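Local coordinates for GH62 arabinofuranosidase (Podospora anserina, PDB 4N4B), which hydrolyses terminal non-reducing alpha-L-arabinofuranoside residues, probably removing arabinose branches from xylan in plant biomass, at residues Asp21-Trp26 and His332-Cys337; Ser222-Lys227 and Lys297-Pro302. One frame throughout, in Å; residues are numbered along the deposited sequence.

Interaction 1. Residues Asp21-Trp26 and His332-Cys337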
ATOM      1  N   ASP A  21      10.626  -9.287 -17.724  1.00 25.41           N
ATOM      2  CA  ASP A  21      10.414  -7.867 -18.003  1.00 24.50           C
ATOM      3  C   ASP A  21      10.642  -6.975 -16.776  1.00 21.84           C
ATOM      4  O   ASP A  21      10.174  -5.831 -16.815  1.00 22.20           O
ATOM      5  CB  ASP A  21       9.031  -7.678 -18.564  1.00 29.35           C
ATOM      6  CG  ASP A  21       8.961  -8.092 -20.052  1.00 37.39           C
ATOM      7  OD1 ASP A  21       9.995  -8.117 -20.756  1.00 40.74           O
ATOM      8  OD2 ASP A  21       7.875  -8.332 -20.520  1.00 37.46           O
ATOM      9  N   LEU A  22      11.340  -7.480 -15.788  1.00 21.58           N
ATOM     10  CA  LEU A  22      11.761  -6.682 -14.622  1.00 19.47           C
ATOM     11  C   LEU A  22      13.244  -6.649 -14.581  1.00 22.76           C
ATOM     12  O   LEU A  22      13.873  -7.709 -14.685  1.00 25.09           O
ATOM     13  CB  LEU A  22      11.305  -7.287 -13.319  1.00 20.67           C
ATOM     14  CG  LEU A  22       9.804  -7.262 -13.072  1.00 21.00           C
ATOM     15  CD1 LEU A  22       9.428  -7.865 -11.691  1.00 23.77           C
ATOM     16  CD2 LEU A  22       9.160  -5.927 -13.127  1.00 20.04           C
ATOM     17  N   PRO A  23      13.851  -5.431 -14.362  1.00 19.16           N
ATOM     18  CA  PRO A  23      15.306  -5.389 -14.163  1.00 18.80           C
ATOM     19  C   PRO A  23      15.648  -5.912 -12.781  1.00 16.62           C
ATOM     20  O   PRO A  23      14.842  -5.842 -11.802  1.00 19.56           O
ATOM     21  CB  PRO A  23      15.592  -3.892 -14.417  1.00 20.89           C
ATOM     22  CG  PRO A  23      14.358  -3.217 -13.803  1.00 17.49           C
ATOM     23  CD  PRO A  23      13.201  -4.130 -14.141  1.00 17.49           C
ATOM     24  N   THR A  24      16.883  -6.358 -12.602  1.00 22.34           N
ATOM     25  CA  THR A  24      17.421  -6.634 -11.295  1.00 22.46           C
ATOM     26  C   THR A  24      17.935  -5.365 -10.534  1.00 21.80           C
ATOM     27  O   THR A  24      17.957  -5.368  -9.292  1.00 25.00           O
ATOM     28  CB  THR A  24      18.502  -7.730 -11.361  1.00 28.38           C
ATOM     29  OG1 THR A  24      19.571  -7.248 -12.153  1.00 33.32           O
ATOM     30  CG2 THR A  24      17.949  -8.945 -12.057  1.00 26.25           C
ATOM     31  N   THR A  25      18.297  -4.280 -11.268  1.00 19.91           N
ATOM     32  CA  THR A  25      18.591  -2.940 -10.629  1.00 17.03           C
ATOM     33  C   THR A  25      17.539  -1.952 -11.148  1.00 15.52           C
ATOM     34  O   THR A  25      17.000  -1.995 -12.244  1.00 18.10           O
ATOM     35  CB  THR A  25      19.998  -2.409 -10.940  1.00 21.53           C
ATOM     36  OG1 THR A  25      20.051  -1.758 -12.245  1.00 30.66           O
ATOM     37  CG2 THR A  25      21.070  -3.435 -10.681  1.00 23.06           C
ATOM     38  N   TRP A  26      17.231  -1.010 -10.251  1.00 14.00           N
ATOM     39  CA  TRP A  26      16.134  -0.077 -10.471  1.00 13.06           C
ATOM     40  C   TRP A  26      16.634   1.368 -10.332  1.00 11.62           C
ATOM     41  O   TRP A  26      17.437   1.664  -9.470  1.00 12.45           O
ATOM     42  CB  TRP A  26      15.043  -0.301  -9.349  1.00 12.70           C
ATOM     43  CG  TRP A  26      14.313  -1.616  -9.555  1.00 11.59           C
ATOM     44  CD1 TRP A  26      14.858  -2.849  -9.411  1.00 12.81           C
ATOM     45  CD2 TRP A  26      13.027  -1.782 -10.131  1.00 11.24           C
ATOM     46  NE1 TRP A  26      13.942  -3.788  -9.794  1.00 11.96           N
ATOM     47  CE2 TRP A  26      12.827  -3.193 -10.253  1.00 11.77           C
ATOM     48  CE3 TRP A  26      12.026  -0.915 -10.538  1.00 11.26           C
ATOM     49  CZ2 TRP A  26      11.660  -3.723 -10.785  1.00 12.40           C
ATOM     50  CZ3 TRP A  26      10.861  -1.437 -11.020  1.00 12.75           C
ATOM     51  CH2 TRP A  26      10.715  -2.858 -11.216  1.00 10.96           C
ATOM     52  N   HIS A 332       9.588   4.911 -13.025  1.00 10.29           N
ATOM     53  CA  HIS A 332      10.668   3.962 -13.288  1.00 11.47           C
ATOM     54  C   HIS A 332      11.461   4.307 -14.522  1.00 12.97           C
ATOM     55  O   HIS A 332      10.827   4.288 -15.600  1.00 13.37           O
ATOM     56  CB  HIS A 332      10.067   2.584 -13.354  1.00 11.39           C
ATOM     57  CG  HIS A 332      11.004   1.467 -13.581  1.00 11.23           C
ATOM     58  ND1 HIS A 332      12.338   1.363 -13.269  1.00 15.13           N
ATOM     59  CD2 HIS A 332      10.669   0.272 -14.152  1.00 10.24           C
ATOM     60  CE1 HIS A 332      12.788   0.155 -13.663  1.00 11.26           C
ATOM     61  NE2 HIS A 332      11.763  -0.503 -14.188  1.00 16.04           N
ATOM     62  N   ASN A 333      12.732   4.621 -14.391  1.00 12.35           N
ATOM     63  CA  ASN A 333      13.620   5.109 -15.469  1.00 16.82           C
ATOM     64  C   ASN A 333      14.164   4.091 -16.372  1.00 15.97           C
ATOM     65  O   ASN A 333      14.547   4.487 -17.503  1.00 18.48           O
ATOM     66  CB  ASN A 333      14.852   5.984 -14.870  1.00 17.29           C
ATOM     67  CG  ASN A 333      14.343   7.255 -14.536  1.00 22.77           C
ATOM     68  OD1 ASN A 333      13.280   7.691 -15.092  1.00 25.12           O
ATOM     69  ND2 ASN A 333      14.998   7.921 -13.704  1.00 14.81           N
ATOM     70  N   ASN A 334      14.309   2.910 -15.854  1.00 16.09           N
ATOM     71  CA  ASN A 334      15.022   1.805 -16.612  1.00 16.26           C
ATOM     72  C   ASN A 334      14.152   0.565 -16.834  1.00 15.40           C
ATOM     73  O   ASN A 334      14.555  -0.521 -16.458  1.00 17.84           O
ATOM     74  CB  ASN A 334      16.356   1.449 -15.982  1.00 17.41           C
ATOM     75  CG  ASN A 334      16.242   0.776 -14.650  1.00 17.59           C
ATOM     76  OD1 ASN A 334      15.338   1.114 -13.804  1.00 15.07           O
ATOM     77  ND2 ASN A 334      17.112  -0.187 -14.370  1.00 18.76           N
ATOM     78  N   PRO A 335      13.010   0.764 -17.515  1.00 16.86           N
ATOM     79  CA  PRO A 335      12.119  -0.392 -17.797  1.00 15.98           C
ATOM     80  C   PRO A 335      12.923  -1.434 -18.662  1.00 19.54           C
ATOM     81  O   PRO A 335      13.785  -1.052 -19.462  1.00 20.84           O
ATOM     82  CB  PRO A 335      10.933   0.223 -18.586  1.00 17.59           C
ATOM     83  CG  PRO A 335      11.523   1.397 -19.195  1.00 18.42           C
ATOM     84  CD  PRO A 335      12.445   1.964 -18.064  1.00 17.24           C
ATOM     85  N   ALA A 336      12.575  -2.694 -18.444  1.00 20.17           N
ATOM     86  CA  ALA A 336      13.250  -3.850 -19.123  1.00 21.83           C
ATOM     87  C   ALA A 336      12.370  -4.460 -20.247  1.00 26.50           C
ATOM     88  O   ALA A 336      12.513  -5.646 -20.479  1.00 30.56           O
ATOM     89  CB  ALA A 336      13.544  -4.925 -18.106  1.00 24.53           C
ATOM     90  N   CYS A 337      11.480  -3.664 -20.843  1.00 26.44           N
ATOM     91  CA  CYS A 337      10.491  -4.058 -21.907  1.00 31.95           C
ATOM     92  C   CYS A 337       9.681  -2.868 -22.381  1.00 37.63           C
ATOM     93  O   CYS A 337       9.611  -1.819 -21.666  1.00 43.80           O
ATOM     94  CB  CYS A 337       9.435  -4.998 -21.367  1.00 35.49           C
ATOM     95  SG  CYS A 337       8.391  -4.283 -20.009  1.00 29.30           S
TER
HETATM   96  O   HOH W   1      10.614  -3.134 -16.398  1.00 18.74           O
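The imidazole of His332 and the six-membered ring of Trp26 form an offset stack, centroids 4.2 Å apart and planes inclined by 22°. Trp26 CZ3 lies over the centre of the imidazole, 3.4 Å from His332 NE2, while the backbone N of Pro335 faces the other side of that ring, toward its rim. At the imidazole edge, Pro23 CG approaches His332 CE1 to 3.7 Å, and the same CG also rests over the rim of one indole face: a rigid, apolar ring suits a place beside two flat groups. With CG anti to the backbone N (chi1 -179°), His332 extends its ring across to the tryptophan. Asn334 adds a polar link. Its ND2 donates to Thr25 O at 2.8 Å, nearly straight (161°) although the donor stands above the carbonyl plane, and its OD1 accepts from Gln27 N, so both ends of the amide are used and its flip is fixed. Farther on, a water donates to Asp21 O and accepts from Ala336 N, and the small Ala336 CB fits 4.1 Å from Pro23 CD. The contact joins the lead-in to strand 28-30 with the end and tail of strand 326-332, its antiparallel neighbour in a five-stranded sheet.

Interaction 2. Residues Ser222-Lys227 and Lys297-Pro302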
ATOM      1  N   SER A 222       0.575  -9.149  -9.466  1.00 10.97           N
ATOM      2  CA  SER A 222       0.780 -10.089 -10.563  1.00 10.87           C
ATOM      3  C   SER A 222       1.364  -9.375 -11.751  1.00 11.89           C
ATOM      4  O   SER A 222       1.242  -8.179 -11.981  1.00 11.27           O
ATOM      5  CB  SER A 222      -0.520 -10.769 -10.954  1.00 12.24           C
ATOM      6  OG  SER A 222      -1.492  -9.912 -11.476  1.00 12.14           O
ATOM      7  N   LEU A 223       2.146 -10.192 -12.542  1.00 12.34           N
ATOM      8  CA  LEU A 223       2.878  -9.723 -13.711  1.00 11.78           C
ATOM      9  C   LEU A 223       2.300 -10.361 -14.969  1.00 12.86           C
ATOM     10  O   LEU A 223       1.765 -11.472 -14.882  1.00 13.41           O
ATOM     11  CB  LEU A 223       4.330 -10.034 -13.563  1.00 13.30           C
ATOM     12  CG  LEU A 223       5.088  -9.438 -12.300  1.00 14.25           C
ATOM     13  CD1 LEU A 223       6.437 -10.088 -12.132  1.00 15.68           C
ATOM     14  CD2 LEU A 223       5.219  -7.969 -12.558  1.00 17.22           C
ATOM     15  N   PRO A 224       2.398  -9.710 -16.087  1.00 13.26           N
ATOM     16  CA  PRO A 224       1.847 -10.316 -17.355  1.00 12.98           C
ATOM     17  C   PRO A 224       2.499 -11.661 -17.665  1.00 14.40           C
ATOM     18  O   PRO A 224       1.745 -12.471 -18.323  1.00 15.59           O
ATOM     19  CB  PRO A 224       2.202  -9.272 -18.424  1.00 14.09           C
ATOM     20  CG  PRO A 224       2.482  -7.969 -17.628  1.00 15.32           C
ATOM     21  CD  PRO A 224       2.956  -8.384 -16.318  1.00 15.52           C
ATOM     22  N   ASP A 225       3.702 -11.991 -17.276  1.00 15.28           N
ATOM     23  CA  ASP A 225       4.234 -13.317 -17.512  1.00 15.76           C
ATOM     24  C   ASP A 225       3.785 -14.388 -16.572  1.00 16.72           C
ATOM     25  O   ASP A 225       4.208 -15.539 -16.664  1.00 19.48           O
ATOM     26  CB  ASP A 225       5.759 -13.266 -17.596  1.00 17.77           C
ATOM     27  CG  ASP A 225       6.410 -12.996 -16.206  1.00 20.62           C
ATOM     28  OD1 ASP A 225       5.737 -12.784 -15.210  1.00 21.47           O
ATOM     29  OD2 ASP A 225       7.614 -13.170 -16.115  1.00 25.87           O
ATOM     30  N   GLY A 226       2.874 -14.116 -15.619  1.00 14.05           N
ATOM     31  CA  GLY A 226       2.277 -15.039 -14.676  1.00 15.24           C
ATOM     32  C   GLY A 226       3.068 -15.201 -13.348  1.00 16.82           C
ATOM     33  O   GLY A 226       2.713 -16.057 -12.521  1.00 18.95           O
ATOM     34  N   LYS A 227       4.140 -14.438 -13.222  1.00 15.13           N
ATOM     35  CA  LYS A 227       4.829 -14.410 -11.931  1.00 16.24           C
ATOM     36  C   LYS A 227       4.260 -13.247 -11.049  1.00 13.33           C
ATOM     37  O   LYS A 227       3.352 -12.538 -11.455  1.00 15.17           O
ATOM     38  CB  LYS A 227       6.240 -14.226 -12.227  1.00 19.56           C
ATOM     39  CG  LYS A 227       6.865 -15.529 -12.865  1.00 25.98           C
ATOM     40  CD  LYS A 227       8.299 -15.262 -13.234  1.00 32.84           C
ATOM     41  CE  LYS A 227       8.813 -16.315 -14.257  1.00 41.09           C
ATOM     42  NZ  LYS A 227       8.412 -17.736 -13.977  1.00 44.58           N
ATOM     43  N   LYS A 297      -6.952  -9.391  -9.355  1.00 11.37           N
ATOM     44  CA  LYS A 297      -5.702 -10.006  -9.660  1.00 11.97           C
ATOM     45  C   LYS A 297      -4.462  -9.112  -9.489  1.00 11.13           C
ATOM     46  O   LYS A 297      -3.363  -9.580  -9.477  1.00 11.78           O
ATOM     47  CB  LYS A 297      -5.681 -10.499 -11.136  1.00 15.30           C
ATOM     48  CG  LYS A 297      -6.767 -11.589 -11.420  1.00 19.77           C
ATOM     49  CD  LYS A 297      -6.471 -12.402 -12.652  1.00 25.48           C
ATOM     50  CE  LYS A 297      -7.310 -13.701 -12.564  1.00 25.70           C
ATOM     51  NZ  LYS A 297      -8.697 -13.274 -12.697  1.00 29.01           N
ATOM     52  N   LEU A 298      -4.733  -7.805  -9.234  1.00 11.08           N
ATOM     53  CA  LEU A 298      -3.621  -6.822  -8.863  1.00 11.56           C
ATOM     54  C   LEU A 298      -2.499  -6.883  -9.893  1.00  9.96           C
ATOM     55  O   LEU A 298      -1.306  -6.878  -9.655  1.00 10.53           O
ATOM     56  CB  LEU A 298      -3.076  -7.079  -7.427  1.00 10.92           C
ATOM     57  CG  LEU A 298      -3.859  -6.467  -6.293  1.00 10.96           C
ATOM     58  CD1 LEU A 298      -3.752  -4.966  -6.350  1.00 12.44           C
ATOM     59  CD2 LEU A 298      -5.320  -6.872  -6.151  1.00 11.72           C
ATOM     60  N   LEU A 299      -2.900  -6.883 -11.184  1.00 11.07           N
ATOM     61  CA  LEU A 299      -1.976  -6.874 -12.256  1.00 11.36           C
ATOM     62  C   LEU A 299      -1.322  -5.485 -12.444  1.00 11.09           C
ATOM     63  O   LEU A 299      -2.015  -4.444 -12.448  1.00 13.35           O
ATOM     64  CB  LEU A 299      -2.711  -7.249 -13.590  1.00 13.90           C
ATOM     65  CG  LEU A 299      -1.825  -7.347 -14.861  1.00 13.41           C
ATOM     66  CD1 LEU A 299      -0.786  -8.369 -14.814  1.00 14.64           C
ATOM     67  CD2 LEU A 299      -2.704  -7.551 -16.161  1.00 15.92           C
ATOM     68  N   ILE A 300      -0.028  -5.465 -12.724  1.00 11.47           N
ATOM     69  CA  ILE A 300       0.731  -4.231 -13.105  1.00 11.96           C
ATOM     70  C   ILE A 300       1.307  -4.357 -14.510  1.00 13.66           C
ATOM     71  O   ILE A 300       1.440  -5.490 -15.055  1.00 14.37           O
ATOM     72  CB  ILE A 300       1.797  -3.891 -12.090  1.00 11.83           C
ATOM     73  CG1 ILE A 300       2.864  -4.993 -12.024  1.00 14.42           C
ATOM     74  CG2 ILE A 300       1.086  -3.583 -10.763  1.00 12.77           C
ATOM     75  CD1 ILE A 300       4.099  -4.585 -11.253  1.00 15.61           C
ATOM     76  N   ASP A 301       1.702  -3.220 -15.078  1.00 13.77           N
ATOM     77  CA  ASP A 301       2.438  -3.187 -16.336  1.00 14.58           C
ATOM     78  C   ASP A 301       3.905  -2.858 -16.057  1.00 14.70           C
ATOM     79  O   ASP A 301       4.251  -1.711 -15.774  1.00 14.27           O
ATOM     80  CB  ASP A 301       1.834  -2.153 -17.286  1.00 16.66           C
ATOM     81  CG  ASP A 301       2.648  -1.980 -18.553  1.00 15.45           C
ATOM     82  OD1 ASP A 301       3.608  -2.754 -18.755  1.00 18.08           O
ATOM     83  OD2 ASP A 301       2.329  -1.070 -19.347  1.00 22.24           O
ATOM     84  N   PRO A 302       4.759  -3.874 -16.134  1.00 13.98           N
ATOM     85  CA  PRO A 302       6.137  -3.743 -15.800  1.00 15.42           C
ATOM     86  C   PRO A 302       6.843  -2.811 -16.775  1.00 14.66           C
ATOM     87  O   PRO A 302       7.941  -2.319 -16.429  1.00 18.19           O
ATOM     88  CB  PRO A 302       6.712  -5.179 -15.883  1.00 17.88           C
ATOM     89  CG  PRO A 302       5.806  -5.869 -16.814  1.00 19.87           C
ATOM     90  CD  PRO A 302       4.446  -5.258 -16.646  1.00 16.75           C
TER
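Pro224 and Pro302 point their rings at each other, Pro302 CD lying 3.5 Å from Pro224 CD and equally near its CG, a tight fit between two stiff rings. Leu223 and Ile300 instead run side by side in the same direction, with Leu223 CD2 3.8 Å from Ile300 CD1; both are buried, where branched apolar chains suit. Leu299, its CG anti to the backbone N (chi1 -177°), brings CD1 to 3.7 Å from Leu223 C. Ser222 supplies the polar centre. Its N donates to Leu298 O at 3.0 Å, and its O accepts from Ile300 N at 3.1 Å; these bonds flank Leu299 and make a single parallel bridge. Its OG, short enough to fold back beside the main chain, donates to Lys297 O at 2.8 Å from above that carbonyl's plane. Replacing Ser222 by an alanine removes the hydroxyl, and the Lys297 carbonyl is likely to lose this donor. Gly226, whose positive phi favours glycine, completes a type I turn with a G1 beta bulge, and Asp225 adds an Asx turn. This hairpin joins strands 216-222 and 228-235 of a beta-propeller blade, here bridged to the neighbouring blade's loop.

Interaction 2 is nested within the long chain loop that interaction 1 closes, and their centres are 14 Å apart on the same side of the molecule. They meet directly: Leu22 CD1 packs 3.8 Å from Leu223 CD1, and Leu22 CD2 is 3.8 Å from Pro302 CB, so one leucine bridges both segments of interaction 2. The disulfide between Cys337 and Cys303 ties the chain end to the residue following Pro302. Thus the two chain ends meet within one blade, as in beta-propeller closure, and interaction 2 joins that blade's 297-302 loop to the preceding blade. The Leu298 side chain is about 12 Å from that of His285, which binds calcium in a crystal structure of this protein; separately, a calcium ion in the present model lies about 10 Å from the Leu298 side chain.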